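Local atomic coordinates of alkaline serine protease (Pseudoalteromonas sp., PDB entry 1Y9Z), a protein that probably cleaves peptide bonds as a cold-adapted, subtilisin-like serine endopeptidase with an inserted beta-barrel domain. Residues A[108-111]-A[112-116]. Numbering follows the deposited sequence.
Sequences SSLV and AAIDT
Ser109 caps the N-terminus of helix 110-119 by accepting from Ala112 N through its hydroxyl oxygen, OG to N 3.1 Å, with an N-H...O angle of 153°. This is the classic serine N-cap: the N-H groups of a helix's first turn lack partners one turn back within the helix, and a short hydroxyl side chain can bend back to serve one of them, here Ala112 N. With chi1 at 66°, OG sits between the backbone N and the carbonyl carbon, from where it reaches that donor. The carbonyl of the same residue takes the next donor, Ala113 N to Ser109 O 3.1 Å. That bond opens the i to i+4 ladder, which continues with Ile114 N on Leu110 O and Asp115 N on Val111 O, both at 2.9 Å.

Small Ala112 lets the Ser108 hydroxyl lie against its methyl, and Ala113 turns its methyl to Ile29, Val96 and Val98 of the mostly parallel sheet of the subtilisin-like alpha/beta domain. On the flank facing helix 137-148, branched Ile114 meets Leu143 and His146, while within its own helix its CD1 rests on Leu110 CG at 4.2 Å. Asp115 runs alongside Val111, its carboxylate OD2 3.7 Å from Val111 CG1, and also touches His146.

One turn on, Ala112 O is gripped twice by Thr116: the backbone N comes to one face of the carbonyl plane at 2.9 Å, and the hydroxyl OG1 to the opposite face at 3.0 Å.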
loop_
_atom_site.group_PDB
_atom_site.type_symbol
_atom_site.label_atom_id
_atom_site.label_comp_id
_atom_site.label_asym_id
_atom_site.label_seq_id
_atom_site.Cartn_x
_atom_site.Cartn_y
_atom_site.Cartn_z
ATOM N N SER A 108 -15.685 11.323 19.350
ATOM C CA SER A 108 -15.187 12.687 19.321
ATOM C C SER A 108 -14.456 13.014 18.019
ATOM O O SER A 108 -14.583 12.305 17.024
ATOM C CB SER A 108 -14.270 12.935 20.522
ATOM O OG SER A 108 -14.072 14.323 20.731
ATOM N N SER A 109 -13.678 14.089 18.051
ATOM C CA SER A 109 -12.943 14.585 16.890
ATOM C C SER A 109 -11.600 13.919 16.613
ATOM O O SER A 109 -11.099 13.126 17.409
ATOM C CB SER A 109 -12.687 16.074 17.075
ATOM O OG SER A 109 -11.803 16.266 18.168
ATOM N N LEU A 110 -11.016 14.277 15.471
ATOM C CA LEU A 110 -9.707 13.768 15.089
ATOM C C LEU A 110 -8.708 14.339 16.091
ATOM O O LEU A 110 -7.772 13.660 16.508
ATOM C CB LEU A 110 -9.342 14.225 13.672
ATOM C CG LEU A 110 -7.929 13.885 13.182
ATOM C CD1 LEU A 110 -7.726 12.378 13.176
ATOM C CD2 LEU A 110 -7.728 14.455 11.788
ATOM N N VAL A 111 -8.914 15.595 16.478
ATOM C CA VAL A 111 -8.034 16.230 17.448
ATOM C C VAL A 111 -8.040 15.406 18.734
ATOM O O VAL A 111 -6.992 15.189 19.342
ATOM C CB VAL A 111 -8.485 17.683 17.751
ATOM C CG1 VAL A 111 -7.801 18.202 19.009
ATOM C CG2 VAL A 111 -8.137 18.582 16.568
ATOM N N ALA A 112 -9.218 14.933 19.135
ATOM C CA ALA A 112 -9.330 14.127 20.347
ATOM C C ALA A 112 -8.580 12.805 20.187
ATOM O O ALA A 112 -7.968 12.316 21.138
ATOM C CB ALA A 112 -10.795 13.866 20.673
ATOM N N ALA A 113 -8.634 12.231 18.986
ATOM C CA ALA A 113 -7.944 10.974 18.709
ATOM C C ALA A 113 -6.440 11.187 18.828
ATOM O O ALA A 113 -5.729 10.358 19.397
ATOM C CB ALA A 113 -8.299 10.476 17.310
ATOM N N ILE A 114 -5.952 12.297 18.284
ATOM C CA ILE A 114 -4.532 12.602 18.364
ATOM C C ILE A 114 -4.156 12.834 19.829
ATOM O O ILE A 114 -3.120 12.357 20.287
ATOM C CB ILE A 114 -4.186 13.843 17.512
ATOM C CG1 ILE A 114 -4.486 13.550 16.039
ATOM C CG2 ILE A 114 -2.718 14.208 17.688
ATOM C CD1 ILE A 114 -4.348 14.761 15.127
ATOM N N ASP A 115 -4.999 13.557 20.566
ATOM C CA ASP A 115 -4.728 13.799 21.984
ATOM C C ASP A 115 -4.570 12.461 22.699
ATOM O O ASP A 115 -3.678 12.289 23.525
ATOM C CB ASP A 115 -5.873 14.570 22.657
ATOM C CG ASP A 115 -5.973 16.012 22.198
ATOM O OD1 ASP A 115 -4.946 16.600 21.808
ATOM O OD2 ASP A 115 -7.090 16.567 22.251
ATOM N N THR A 116 -5.457 11.520 22.386
ATOM C CA THR A 116 -5.417 10.195 22.999
ATOM C C THR A 116 -4.105 9.491 22.659
ATOM O O THR A 116 -3.471 8.876 23.517
ATOM C CB THR A 116 -6.610 9.344 22.524
ATOM O OG1 THR A 116 -7.828 9.952 22.977
ATOM C CG2 THR A 116 -6.522 7.925 23.076
#